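Local coordinates for C381 turret protein (PDB 4IND) that builds the turrets of an archaeal icosahedral virus, probably five copies to a turret, each chain folded as three jelly rolls in a row, at residues 83-88 with 113-118; 269-274 with 370-375; 182-187 with 211-216; 306-311 with 363-368; 97-102 with 128-133. All blocks are in the same frame, centred on the assembly; numbering follows the deposited sequence. Where two conformers were deposited one is given.

Contact 1 (83-88 with 113-118); sequences RIKVYN and NSEFEI
Three carboxylates grip Lys-85 NZ: Glu-117 and Glu-115 across the strand pair, and Asp-72 of the second subunit. Glu-117 OE2 turns its syn lone pair to NZ at 2.6 Å, while Glu-115 OE2 is met from above its carboxylate plane at 3.2 Å. The lysine chain runs anti from the backbone N, then bends at chi3 and chi4, which brings NZ within reach of both OE2 atoms. Glu-117 lies alongside it and Glu-115 crosses it at about a right angle; both glutamates bend at chi2. Beneath, strands 78-88 and 114-124 of the first jelly roll pair antiparallel. Val-86 N lies nearly on the C=O axis of Phe-116, 2.9 Å from its O, in an almost straight bond (174°). On the other face, Ile-118 CD1 touches Val-86 CG1 at 3.8 Å, and Ile-84 and Ile-118 stand side by side. Tyr-87, CG anti to the backbone N, lays its ring along the opposite backbone, CD1 3.4 Å from Ser-114 C. Glu-115 OE2 and Glu-117 OE2 approach to 2.6 Å, so one of the acids probably holds a proton and donates it; this crowding of acids would tend to raise its pKa, an effect the lysine charge would partly offset.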
# COMPACT_ATOMS: atom_id res chain seq x y z
N ARG A 83 4.74 -3.37 27.05
CA ARG A 83 5.45 -2.48 27.95
C ARG A 83 4.79 -2.54 29.32
O ARG A 83 3.57 -2.36 29.44
CB ARG A 83 5.49 -1.05 27.40
CG ARG A 83 6.43 -0.88 26.17
CD ARG A 83 6.19 0.43 25.48
NE ARG A 83 4.86 0.48 24.88
CZ ARG A 83 4.20 1.59 24.58
NH1 ARG A 83 4.75 2.77 24.82
NH2 ARG A 83 2.99 1.52 24.05
N ILE A 84 5.59 -2.80 30.34
CA ILE A 84 5.08 -2.76 31.71
C ILE A 84 5.81 -1.66 32.46
O ILE A 84 7.02 -1.76 32.67
CB ILE A 84 5.30 -4.08 32.46
CG1 ILE A 84 4.98 -5.28 31.56
CG2 ILE A 84 4.42 -4.13 33.74
CD1 ILE A 84 5.15 -6.65 32.24
N LYS A 85 5.10 -0.62 32.89
CA LYS A 85 5.75 0.44 33.67
C LYS A 85 5.75 -0.00 35.11
O LYS A 85 4.69 -0.26 35.71
CB LYS A 85 5.02 1.79 33.56
CG LYS A 85 5.80 2.91 34.27
CD LYS A 85 5.06 4.27 34.27
CE LYS A 85 5.03 4.89 32.89
NZ LYS A 85 6.39 5.21 32.40
N VAL A 86 6.94 -0.11 35.70
CA VAL A 86 7.00 -0.56 37.10
C VAL A 86 7.85 0.40 37.92
O VAL A 86 8.57 1.23 37.38
CB VAL A 86 7.57 -1.99 37.25
CG1 VAL A 86 6.74 -3.00 36.47
CG2 VAL A 86 9.02 -2.03 36.80
N TYR A 87 7.76 0.27 39.24
CA TYR A 87 8.59 1.04 40.14
C TYR A 87 9.08 0.11 41.26
O TYR A 87 8.29 -0.57 41.93
CB TYR A 87 7.84 2.24 40.73
CG TYR A 87 8.69 3.01 41.73
CD1 TYR A 87 9.57 3.98 41.31
CD2 TYR A 87 8.60 2.75 43.10
CE1 TYR A 87 10.35 4.69 42.21
CE2 TYR A 87 9.38 3.46 44.02
CZ TYR A 87 10.26 4.42 43.56
OH TYR A 87 11.06 5.14 44.44
N ASN A 88 10.39 0.07 41.45
CA ASN A 88 10.98 -0.83 42.42
C ASN A 88 11.03 -0.13 43.77
O ASN A 88 11.83 0.78 43.98
CB ASN A 88 12.38 -1.24 41.99
CG ASN A 88 13.05 -2.18 42.99
OD1 ASN A 88 12.40 -2.69 43.91
ND2 ASN A 88 14.34 -2.43 42.81
N ASN A 113 14.66 1.72 44.23
CA ASN A 113 13.92 2.99 44.26
C ASN A 113 13.84 3.71 42.92
O ASN A 113 14.08 4.92 42.85
CB ASN A 113 14.54 3.94 45.28
CG ASN A 113 14.67 3.31 46.65
OD1 ASN A 113 13.67 2.98 47.27
ND2 ASN A 113 15.90 3.15 47.13
N SER A 114 13.52 2.98 41.86
CA SER A 114 13.44 3.63 40.55
C SER A 114 12.35 3.07 39.67
O SER A 114 11.97 1.90 39.79
CB SER A 114 14.79 3.59 39.85
OG SER A 114 15.23 2.26 39.70
N GLU A 115 11.86 3.94 38.80
CA GLU A 115 10.90 3.59 37.76
C GLU A 115 11.65 2.79 36.70
O GLU A 115 12.85 2.98 36.52
CB GLU A 115 10.33 4.88 37.16
CG GLU A 115 9.22 4.68 36.15
CD GLU A 115 9.72 4.44 34.73
OE1 GLU A 115 10.91 4.69 34.46
OE2 GLU A 115 8.91 4.00 33.89
N PHE A 116 10.96 1.90 36.00
CA PHE A 116 11.61 1.09 34.96
C PHE A 116 10.58 0.62 33.96
O PHE A 116 9.43 0.35 34.33
CB PHE A 116 12.26 -0.12 35.61
CG PHE A 116 13.13 -0.94 34.69
CD1 PHE A 116 14.49 -0.68 34.58
CD2 PHE A 116 12.60 -2.00 33.97
CE1 PHE A 116 15.31 -1.45 33.75
CE2 PHE A 116 13.40 -2.78 33.13
CZ PHE A 116 14.76 -2.51 33.02
N GLU A 117 10.98 0.52 32.69
CA GLU A 117 10.10 0.03 31.62
C GLU A 117 10.52 -1.38 31.27
O GLU A 117 11.60 -1.61 30.75
CB GLU A 117 10.24 0.90 30.37
CG GLU A 117 10.02 2.37 30.61
CD GLU A 117 8.56 2.69 30.66
OE1 GLU A 117 7.83 2.11 29.83
OE2 GLU A 117 8.13 3.50 31.51
N ILE A 118 9.67 -2.34 31.58
CA ILE A 118 9.89 -3.72 31.15
C ILE A 118 9.36 -3.86 29.73
O ILE A 118 8.17 -3.66 29.50
CB ILE A 118 9.13 -4.71 32.07
CG1 ILE A 118 9.72 -4.67 33.50
CG2 ILE A 118 9.19 -6.12 31.52
CD1 ILE A 118 8.90 -5.45 34.52

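Contact 2 (269-274 with 370-375); sequences TNFVTQ and ILVYEQ
The face of Phe-271, Val-372 and Ile-370 is tightly packed. With CG anti to the backbone N (chi1 177°), the Phe-271 ring leans over the partner strand, its CD1 3.7 Å from Val-372 CG2 and its CZ 3.9 Å from Ile-370 CB. Trp-331 of the second subunit meets this ring edge-to-face, so a neighbouring chain packs on this face. Strands 266-278 and 365-377 are antiparallel neighbours in a sheet of the third, nucleoplasmin-like/VP jelly roll, 266-278 being outermost within the chain. Val-272 N to Leu-371 O, 2.8 Å, is the shortest of four backbone hydrogen bonds between the segments. On the reverse face Tyr-373, its CG in the crowded position between N and the carbonyl carbon, stands beside Asn-270 and takes Val-272 CG1 at its ring edge, 3.9 Å from CE2. Looser is the solvent-exposed end, where Thr-273 OG1 lies 3.8 Å from Ile-370 CG2; the buried opposite end is bridged by a water 2.6 Å from Thr-269 OG1 that donates to Glu-374 OE1 at 2.7 Å.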
# COMPACT_ATOMS: atom_id res chain seq x y z
N THR A 269 27.48 -2.53 -5.63
CA THR A 269 27.37 -3.10 -6.96
C THR A 269 28.80 -3.20 -7.44
O THR A 269 29.57 -2.27 -7.22
CB THR A 269 26.55 -2.20 -7.88
OG1 THR A 269 25.26 -1.94 -7.29
CG2 THR A 269 26.36 -2.85 -9.26
N ASN A 270 29.17 -4.33 -8.03
CA ASN A 270 30.57 -4.62 -8.29
C ASN A 270 30.78 -5.27 -9.63
O ASN A 270 29.99 -6.12 -10.05
CB ASN A 270 31.13 -5.54 -7.20
CG ASN A 270 31.19 -4.86 -5.84
OD1 ASN A 270 32.03 -4.01 -5.60
ND2 ASN A 270 30.29 -5.24 -4.95
N PHE A 271 31.84 -4.83 -10.30
CA PHE A 271 32.38 -5.49 -11.46
C PHE A 271 33.55 -6.30 -10.93
O PHE A 271 34.49 -5.75 -10.34
CB PHE A 271 32.88 -4.43 -12.44
CG PHE A 271 33.52 -4.98 -13.68
CD1 PHE A 271 32.85 -4.92 -14.90
CD2 PHE A 271 34.80 -5.51 -13.65
CE1 PHE A 271 33.45 -5.40 -16.08
CE2 PHE A 271 35.42 -6.00 -14.82
CZ PHE A 271 34.73 -5.94 -16.03
N VAL A 272 33.51 -7.61 -11.13
CA VAL A 272 34.55 -8.48 -10.59
C VAL A 272 35.08 -9.41 -11.67
O VAL A 272 34.40 -9.71 -12.65
CB VAL A 272 34.06 -9.28 -9.35
CG1 VAL A 272 33.01 -10.29 -9.74
CG2 VAL A 272 35.24 -9.97 -8.68
N THR A 273 36.32 -9.84 -11.49
CA THR A 273 36.97 -10.66 -12.49
C THR A 273 37.59 -11.87 -11.81
O THR A 273 38.04 -11.79 -10.66
CB THR A 273 38.05 -9.86 -13.24
OG1 THR A 273 38.43 -10.57 -14.42
CG2 THR A 273 39.27 -9.66 -12.37
N GLN A 274 37.61 -13.00 -12.50
CA GLN A 274 38.15 -14.22 -11.94
C GLN A 274 38.73 -15.07 -13.04
O GLN A 274 38.05 -15.38 -14.01
CB GLN A 274 37.03 -14.98 -11.21
CG GLN A 274 37.45 -16.34 -10.67
CD GLN A 274 38.45 -16.23 -9.54
OE1 GLN A 274 38.26 -15.42 -8.62
NE2 GLN A 274 39.51 -17.02 -9.59
N ILE A 370 34.24 -12.23 -16.19
CA ILE A 370 33.89 -10.96 -15.58
C ILE A 370 32.40 -11.01 -15.25
O ILE A 370 31.61 -11.65 -15.96
CB ILE A 370 34.22 -9.74 -16.45
CG1 ILE A 370 33.32 -9.68 -17.67
CG2 ILE A 370 35.68 -9.77 -16.89
CD1 ILE A 370 33.78 -8.67 -18.69
N LEU A 371 32.04 -10.35 -14.17
CA LEU A 371 30.70 -10.43 -13.64
C LEU A 371 30.35 -9.08 -13.02
O LEU A 371 31.18 -8.46 -12.35
CB LEU A 371 30.63 -11.55 -12.60
CG LEU A 371 29.35 -11.73 -11.80
CD1 LEU A 371 28.20 -12.10 -12.73
CD2 LEU A 371 29.54 -12.80 -10.73
N VAL A 372 29.14 -8.59 -13.31
CA VAL A 372 28.60 -7.44 -12.61
C VAL A 372 27.44 -7.94 -11.79
O VAL A 372 26.54 -8.59 -12.32
CB VAL A 372 28.11 -6.36 -13.59
CG1 VAL A 372 27.43 -5.25 -12.81
CG2 VAL A 372 29.28 -5.81 -14.40
N TYR A 373 27.45 -7.62 -10.49
CA TYR A 373 26.39 -8.10 -9.60
C TYR A 373 26.12 -7.06 -8.54
O TYR A 373 26.98 -6.20 -8.25
CB TYR A 373 26.80 -9.41 -8.94
CG TYR A 373 27.88 -9.25 -7.89
CD1 TYR A 373 27.55 -9.03 -6.56
CD2 TYR A 373 29.22 -9.30 -8.23
CE1 TYR A 373 28.54 -8.89 -5.60
CE2 TYR A 373 30.21 -9.15 -7.27
CZ TYR A 373 29.86 -8.94 -5.97
OH TYR A 373 30.83 -8.78 -5.01
N GLU A 374 24.93 -7.12 -7.95
CA GLU A 374 24.60 -6.30 -6.82
C GLU A 374 24.56 -7.20 -5.59
O GLU A 374 24.15 -8.35 -5.67
CB GLU A 374 23.21 -5.66 -6.99
CG GLU A 374 23.04 -4.80 -8.23
CD GLU A 374 21.60 -4.27 -8.38
OE1 GLU A 374 21.40 -3.25 -9.08
OE2 GLU A 374 20.67 -4.87 -7.80
N GLN A 375 25.00 -6.67 -4.46
CA GLN A 375 24.75 -7.33 -3.17
C GLN A 375 23.63 -6.58 -2.49
O GLN A 375 23.70 -5.35 -2.32
CB GLN A 375 26.02 -7.32 -2.31
CG GLN A 375 25.81 -7.92 -0.92
CD GLN A 375 27.11 -8.21 -0.22
OE1 GLN A 375 28.18 -7.80 -0.67
NE2 GLN A 375 27.04 -8.94 0.89
O HOH W 1 23.00 -1.16 -8.41

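Contact 3 (182-187 with 211-216); sequences MPYSYN and LVISSI
The interior of a jelly-roll sandwich is spanned here: strand 176-187 of one sheet sends every second side chain across to the edge of the other. Facing CA atoms stay far apart, 11.0 Å between Tyr-184 CA and Ile-213 CA, and no direct hydrogen bond joins the two segments; the close direct contacts are all between side chains. Tyr-184 and Ile-213 meet tip to tip, the OH 3.6 Å from Ile-213 CG1, with CD1 of the isoleucine lying 3.8 Å from Tyr-184 CZ. Both Tyr-184 and Tyr-186 place CG in the crowded position between the backbone N and the carbonyl carbon (chi1 62° and 66°), and both rings reach into the gap. In this second, galactose-binding-like domain the chain turns a corner at Ser-214, and the short strand 215-216 beyond it brings Ile-216 opposite Tyr-186. Ile-216 CG2 comes to 3.5 Å from Tyr-186 CE1, while CG1 sits over one face of the ring toward its rim. At the edge of that ring, in its plane, is Tyr-184 CE1. At the other end of the row, Met-182 crosses Leu-211 at about a right angle, SD 4.0 Å from Leu-211 CD1, beside Phe-241 of strand 238-243. Polar linkage is left to one water, 2.9 Å from Tyr-186 OH, which donates to Ser-215 O at 3.0 Å.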
# COMPACT_ATOMS: atom_id res chain seq x y z
N MET A 182 21.22 -4.89 16.92
CA MET A 182 21.42 -5.16 18.33
C MET A 182 22.67 -4.46 18.87
O MET A 182 23.78 -4.99 18.75
CB MET A 182 21.45 -6.67 18.58
CG MET A 182 20.20 -7.36 18.06
SD MET A 182 20.38 -9.13 17.81
CE MET A 182 21.00 -9.63 19.41
N PRO A 183 22.49 -3.26 19.44
CA PRO A 183 23.58 -2.57 20.12
C PRO A 183 23.92 -3.43 21.32
O PRO A 183 22.98 -3.95 21.94
CB PRO A 183 22.93 -1.27 20.61
CG PRO A 183 21.63 -1.15 19.85
CD PRO A 183 21.20 -2.55 19.55
N TYR A 184 25.19 -3.61 21.63
CA TYR A 184 25.58 -4.43 22.77
C TYR A 184 26.77 -3.84 23.48
O TYR A 184 27.49 -3.03 22.92
CB TYR A 184 25.93 -5.85 22.31
CG TYR A 184 27.10 -5.90 21.36
CD1 TYR A 184 28.41 -5.86 21.85
CD2 TYR A 184 26.91 -5.97 19.98
CE1 TYR A 184 29.50 -5.90 20.99
CE2 TYR A 184 28.02 -6.01 19.12
CZ TYR A 184 29.29 -5.97 19.64
OH TYR A 184 30.38 -6.00 18.80
N SER A 185 26.94 -4.23 24.75
CA SER A 185 28.17 -4.00 25.50
C SER A 185 28.55 -5.32 26.15
O SER A 185 27.67 -6.11 26.53
CB SER A 185 27.97 -2.95 26.60
OG SER A 185 27.64 -1.68 26.06
N TYR A 186 29.84 -5.57 26.28
CA TYR A 186 30.28 -6.78 26.96
C TYR A 186 31.37 -6.48 27.96
O TYR A 186 32.06 -5.45 27.87
CB TYR A 186 30.78 -7.82 25.94
CG TYR A 186 32.04 -7.38 25.23
CD1 TYR A 186 33.28 -7.49 25.83
CD2 TYR A 186 31.97 -6.84 23.96
CE1 TYR A 186 34.42 -7.08 25.18
CE2 TYR A 186 33.10 -6.43 23.30
CZ TYR A 186 34.33 -6.55 23.91
OH TYR A 186 35.44 -6.13 23.23
N ASN A 187 31.53 -7.39 28.91
CA ASN A 187 32.67 -7.35 29.81
C ASN A 187 33.29 -8.74 29.85
O ASN A 187 32.70 -9.69 30.35
CB ASN A 187 32.24 -6.90 31.21
CG ASN A 187 33.40 -6.88 32.18
OD1 ASN A 187 34.56 -6.79 31.77
ND2 ASN A 187 33.10 -6.98 33.47
N LEU A 211 26.05 -14.07 14.49
CA LEU A 211 26.40 -12.75 14.96
C LEU A 211 27.78 -12.86 15.56
O LEU A 211 27.96 -13.43 16.64
CB LEU A 211 25.39 -12.28 16.00
CG LEU A 211 23.94 -12.29 15.54
CD1 LEU A 211 22.99 -11.99 16.68
CD2 LEU A 211 23.72 -11.31 14.40
N VAL A 212 28.78 -12.33 14.86
CA VAL A 212 30.18 -12.59 15.19
C VAL A 212 30.97 -11.31 15.48
O VAL A 212 30.79 -10.29 14.82
CB VAL A 212 30.87 -13.36 14.06
CG1 VAL A 212 32.36 -13.56 14.36
CG2 VAL A 212 30.18 -14.69 13.82
N ILE A 213 31.84 -11.37 16.49
CA ILE A 213 32.71 -10.26 16.82
C ILE A 213 34.16 -10.65 16.51
O ILE A 213 34.64 -11.67 17.00
CB ILE A 213 32.60 -9.89 18.32
CG1 ILE A 213 31.18 -9.46 18.66
CG2 ILE A 213 33.62 -8.79 18.67
CD1 ILE A 213 30.89 -9.35 20.16
N SER A 214 34.84 -9.84 15.69
CA SER A 214 36.20 -10.16 15.26
C SER A 214 37.12 -10.57 16.39
O SER A 214 37.78 -11.62 16.31
CB SER A 214 36.83 -8.97 14.52
OG SER A 214 36.10 -8.67 13.35
N SER A 215 37.20 -9.75 17.42
CA SER A 215 38.01 -10.09 18.57
C SER A 215 37.50 -9.44 19.85
O SER A 215 37.01 -8.31 19.85
CB SER A 215 39.47 -9.70 18.34
OG SER A 215 39.59 -8.30 18.18
N ILE A 216 37.60 -10.20 20.93
CA ILE A 216 37.27 -9.73 22.26
C ILE A 216 38.54 -9.93 23.07
O ILE A 216 38.91 -11.06 23.41
CB ILE A 216 36.10 -10.52 22.87
CG1 ILE A 216 34.81 -10.25 22.09
CG2 ILE A 216 35.91 -10.16 24.32
CD1 ILE A 216 33.61 -11.00 22.60
O HOH W 2 35.10 -6.08 20.37

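Contact 4 (306-311 with 363-368); sequences GLTTAV and SSVTIT
Methyl groups carry this contact. Val-365 spreads its two branches under the loop: CG2, anti to the carbonyl carbon, meets Ala-310 CB at 3.8 Å, and CG1, anti to the backbone N, lies 4.1 Å from Val-311 CG2. The same Val-311 methyl also touches Ile-367 CG2 at 4.1 Å, so it sits against two alternate residues of strand 365-377. Ile-367 CG2 further meets Leu-307 CD2 obliquely and rests 3.8 Å from Gly-306 O. No hydrogen bond crosses between the segments. Gly-306, at phi 98°, has its backbone close against the strand, with no room for a side chain beside Thr-366 O. The loop's own hydrogen bonds help position Ala-310 and Val-311: Val-311 N donates to Thr-308 O at 2.9 Å, closing a type I turn, and Ala-310 N donates to Thr-308 OG1 at 3.1 Å, an ST turn placed on the same residue. Farther out, Ala-310 pairs through its backbone with Gly-359, Ile-367 packs on Val-276 and Val-304, and Leu-307 leans on Phe-333. The loop 306-311 carries the chain from strand 295-305 to strand 311-319 in the other sheet, a sheet-to-sheet connection of the jelly-roll sandwich in this third, nucleoplasmin-like/VP domain.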
# COMPACT_ATOMS: atom_id res chain seq x y z
N GLY A 306 38.84 -15.66 -23.56
CA GLY A 306 39.85 -16.70 -23.63
C GLY A 306 39.29 -18.04 -24.06
O GLY A 306 40.01 -19.03 -24.07
N LEU A 307 38.00 -18.07 -24.39
CA LEU A 307 37.39 -19.31 -24.88
C LEU A 307 38.00 -19.74 -26.21
O LEU A 307 38.14 -18.93 -27.12
CB LEU A 307 35.89 -19.13 -25.05
CG LEU A 307 35.09 -19.08 -23.75
CD1 LEU A 307 33.60 -18.96 -24.03
CD2 LEU A 307 35.40 -20.29 -22.89
N THR A 308 38.36 -21.02 -26.30
CA THR A 308 38.80 -21.63 -27.55
C THR A 308 38.15 -22.99 -27.68
O THR A 308 37.44 -23.43 -26.77
CB THR A 308 40.34 -21.81 -27.58
OG1 THR A 308 40.72 -22.81 -26.63
CG2 THR A 308 41.05 -20.51 -27.27
N THR A 309 38.39 -23.65 -28.80
CA THR A 309 37.87 -24.99 -29.01
C THR A 309 38.46 -25.98 -28.01
O THR A 309 37.97 -27.10 -27.87
CB THR A 309 38.14 -25.48 -30.45
OG1 THR A 309 39.54 -25.38 -30.73
CG2 THR A 309 37.38 -24.62 -31.44
N ALA A 310 39.50 -25.55 -27.30
CA ALA A 310 40.11 -26.36 -26.25
C ALA A 310 39.28 -26.37 -24.96
O ALA A 310 39.55 -27.17 -24.07
CB ALA A 310 41.53 -25.90 -25.97
N VAL A 311 38.29 -25.49 -24.87
CA VAL A 311 37.39 -25.44 -23.72
C VAL A 311 36.10 -26.18 -24.05
O VAL A 311 35.40 -25.83 -25.00
CB VAL A 311 37.05 -23.99 -23.32
CG1 VAL A 311 36.23 -23.95 -22.02
CG2 VAL A 311 38.32 -23.17 -23.17
N SER A 363 49.07 -28.67 -22.13
CA SER A 363 48.71 -27.39 -22.74
C SER A 363 47.47 -26.82 -22.06
O SER A 363 46.34 -27.14 -22.43
CB SER A 363 48.45 -27.57 -24.23
OG SER A 363 48.23 -26.32 -24.86
N SER A 364 47.70 -25.98 -21.06
CA SER A 364 46.61 -25.44 -20.26
C SER A 364 45.99 -24.22 -20.94
O SER A 364 46.64 -23.55 -21.74
CB SER A 364 47.10 -25.07 -18.86
OG SER A 364 48.02 -24.00 -18.91
N VAL A 365 44.72 -23.96 -20.64
CA VAL A 365 44.01 -22.80 -21.16
C VAL A 365 43.50 -21.97 -19.99
O VAL A 365 42.92 -22.52 -19.04
CB VAL A 365 42.80 -23.21 -22.00
CG1 VAL A 365 42.22 -22.01 -22.74
CG2 VAL A 365 43.16 -24.31 -22.97
N THR A 366 43.71 -20.66 -20.06
CA THR A 366 43.24 -19.77 -19.02
C THR A 366 42.10 -18.91 -19.54
O THR A 366 42.24 -18.20 -20.53
CB THR A 366 44.37 -18.86 -18.47
OG1 THR A 366 45.35 -19.66 -17.81
CG2 THR A 366 43.81 -17.85 -17.49
N ILE A 367 40.96 -18.99 -18.87
CA ILE A 367 39.81 -18.17 -19.21
C ILE A 367 39.55 -17.19 -18.09
O ILE A 367 39.91 -17.44 -16.94
CB ILE A 367 38.56 -19.02 -19.42
CG1 ILE A 367 38.27 -19.82 -18.16
CG2 ILE A 367 38.75 -19.96 -20.61
CD1 ILE A 367 37.00 -20.63 -18.25
N THR A 368 38.93 -16.07 -18.43
CA THR A 368 38.66 -15.04 -17.44
C THR A 368 37.20 -14.67 -17.46
O THR A 368 36.67 -14.29 -18.51
CB THR A 368 39.52 -13.80 -17.68
OG1 THR A 368 40.91 -14.15 -17.56
CG2 THR A 368 39.19 -12.70 -16.67

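Contact 5 (97-102 with 128-133); sequences TPFFNN and NIYYIQ
One face of the Phe-99 ring lies on the backbone of strand 130-134, with Tyr-130 CA and Tyr-131 N above its rim; the opposite face carries Asn-101 O, and Asn-128 OD1 sits at the edge in the ring plane. The phenyl wedges a loop of the first, galactose-binding-like jelly roll against a strand outermost in its sheet within the chain. With CG anti to the backbone N (chi1 -174°), the ring points across the gap and brings CZ to 3.1 Å from Ile-129 O, an oxygen that accepts a hydrogen bond from Tyr-50 OH of the third subunit. Tyr-130 slides past it obliquely, CE1 3.5 Å from Phe-99 CB, while its hydroxyl bonds to Asp-120. Waters replace direct backbone pairing: one donates to Thr-97 O and Tyr-131 O, another accepts from Thr-97 N and donates to Gln-133 O. Asn-101 ND2 bonds to Ser-170 O and OD1 accepts from Thr-123 N; Asn-128 ND2, held mainly by Thr-123 O, adds a weak, bent bond (124°) to that OD1 at 2.9 Å.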
# COMPACT_ATOMS: atom_id res chain seq x y z
N THR A 97 12.57 -11.65 34.33
CA THR A 97 12.91 -12.46 33.17
C THR A 97 11.83 -12.32 32.10
O THR A 97 10.75 -12.91 32.22
CB THR A 97 13.05 -13.94 33.58
OG1 THR A 97 14.03 -14.05 34.63
CG2 THR A 97 13.47 -14.80 32.39
N PRO A 98 12.11 -11.52 31.04
CA PRO A 98 11.06 -11.32 30.05
C PRO A 98 10.72 -12.61 29.31
O PRO A 98 11.57 -13.49 29.18
CB PRO A 98 11.65 -10.25 29.10
CG PRO A 98 13.10 -10.32 29.30
CD PRO A 98 13.30 -10.70 30.76
N PHE A 99 9.47 -12.70 28.84
CA PHE A 99 8.98 -13.86 28.12
C PHE A 99 9.69 -14.03 26.77
O PHE A 99 10.26 -15.08 26.49
CB PHE A 99 7.46 -13.68 27.93
CG PHE A 99 6.75 -14.87 27.32
CD1 PHE A 99 6.72 -16.09 27.98
CD2 PHE A 99 6.05 -14.73 26.13
CE1 PHE A 99 6.02 -17.19 27.43
CE2 PHE A 99 5.35 -15.82 25.58
CZ PHE A 99 5.34 -17.05 26.23
N PHE A 100 9.63 -13.00 25.93
CA PHE A 100 10.29 -13.03 24.62
C PHE A 100 9.91 -14.29 23.84
O PHE A 100 10.69 -14.79 23.04
CB PHE A 100 11.82 -12.98 24.79
CG PHE A 100 12.38 -11.62 25.18
CD1 PHE A 100 11.70 -10.46 24.90
CD2 PHE A 100 13.63 -11.53 25.80
CE1 PHE A 100 12.22 -9.23 25.25
CE2 PHE A 100 14.15 -10.30 26.16
CZ PHE A 100 13.44 -9.14 25.89
N ASN A 101 8.71 -14.81 24.11
CA ASN A 101 8.19 -16.04 23.51
C ASN A 101 8.89 -17.32 23.95
O ASN A 101 8.22 -18.31 24.22
CB ASN A 101 8.11 -15.96 21.97
CG ASN A 101 7.01 -15.04 21.50
OD1 ASN A 101 5.86 -15.16 21.95
ND2 ASN A 101 7.34 -14.09 20.61
N ASN A 102 10.22 -17.27 24.02
CA ASN A 102 11.01 -18.47 24.30
C ASN A 102 12.15 -18.28 25.31
O ASN A 102 12.97 -19.16 25.46
CB ASN A 102 11.58 -19.05 23.00
CG ASN A 102 10.52 -19.71 22.13
OD1 ASN A 102 10.15 -19.19 21.08
ND2 ASN A 102 10.04 -20.86 22.56
N ASN A 128 -0.57 -19.42 21.95
CA ASN A 128 0.56 -19.01 22.80
C ASN A 128 0.06 -18.26 24.04
O ASN A 128 -0.87 -17.46 23.97
CB ASN A 128 1.53 -18.14 21.98
CG ASN A 128 2.89 -17.99 22.62
OD1 ASN A 128 3.26 -18.73 23.54
ND2 ASN A 128 3.66 -17.01 22.12
N ILE A 129 0.69 -18.51 25.17
CA ILE A 129 0.26 -17.90 26.43
C ILE A 129 1.35 -17.00 26.97
O ILE A 129 2.47 -17.45 27.19
CB ILE A 129 -0.03 -19.00 27.47
CG1 ILE A 129 -1.11 -19.95 26.92
CG2 ILE A 129 -0.41 -18.39 28.80
CD1 ILE A 129 -1.17 -21.28 27.64
N TYR A 130 1.02 -15.72 27.19
CA TYR A 130 2.00 -14.80 27.75
C TYR A 130 2.23 -15.06 29.25
O TYR A 130 1.28 -15.33 29.99
CB TYR A 130 1.58 -13.33 27.53
CG TYR A 130 2.60 -12.38 28.11
CD1 TYR A 130 3.84 -12.21 27.50
CD2 TYR A 130 2.35 -11.70 29.30
CE1 TYR A 130 4.79 -11.36 28.04
CE2 TYR A 130 3.31 -10.84 29.86
CZ TYR A 130 4.52 -10.67 29.22
OH TYR A 130 5.47 -9.83 29.76
N TYR A 131 3.47 -14.94 29.69
CA TYR A 131 3.83 -15.27 31.08
C TYR A 131 5.03 -14.45 31.54
O TYR A 131 6.06 -14.43 30.87
CB TYR A 131 4.20 -16.75 31.17
CG TYR A 131 4.66 -17.19 32.56
CD1 TYR A 131 3.76 -17.36 33.59
CD2 TYR A 131 5.99 -17.46 32.81
CE1 TYR A 131 4.19 -17.78 34.86
CE2 TYR A 131 6.42 -17.88 34.05
CZ TYR A 131 5.52 -18.04 35.07
OH TYR A 131 5.95 -18.45 36.33
N ILE A 132 4.90 -13.79 32.67
CA ILE A 132 6.06 -13.15 33.30
C ILE A 132 5.87 -13.11 34.82
O ILE A 132 4.77 -12.88 35.31
CB ILE A 132 6.32 -11.73 32.73
CG1 ILE A 132 7.69 -11.19 33.19
CG2 ILE A 132 5.20 -10.78 33.08
CD1 ILE A 132 8.07 -9.87 32.50
N GLN A 133 6.95 -13.33 35.55
CA GLN A 133 6.91 -13.23 37.01
C GLN A 133 7.43 -11.87 37.45
O GLN A 133 8.34 -11.31 36.84
CB GLN A 133 7.75 -14.34 37.66
CG GLN A 133 7.19 -15.73 37.50
CD GLN A 133 7.91 -16.75 38.38
OE1 GLN A 133 8.34 -16.43 39.48
NE2 GLN A 133 8.06 -17.96 37.87
O HOH W 3 10.36 -12.52 35.91
O HOH W 4 9.08 -14.50 34.34
O HOH W 5 8.72 -14.67 31.67
O HOH W 6 6.05 -18.93 23.07

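Contacts 1 and 5 share the first jelly roll and touch: Ile-118 CG2 is 4.0 Å from Ile-132 CD1, and Ile-84 reaches both Tyr-130 and Ile-132. Their segments alternate along the chain. Contact 3 stands in the second domain, its centre 27 Å from that of contact 1. Contacts 2 and 4 occupy the third domain, share strand 365-377 and meet where Thr-273 OG1 lies 3.2 Å from Thr-368 CG2, contact 4 being nested within the loop closed by contact 2. The centres of contacts 1 and 4 are 71 Å apart. Contacts 1 and 2 both touch the second subunit, contact 5 the third. A bound dihydrogenphosphate lies about 6 Å from the Glu-374 side chain.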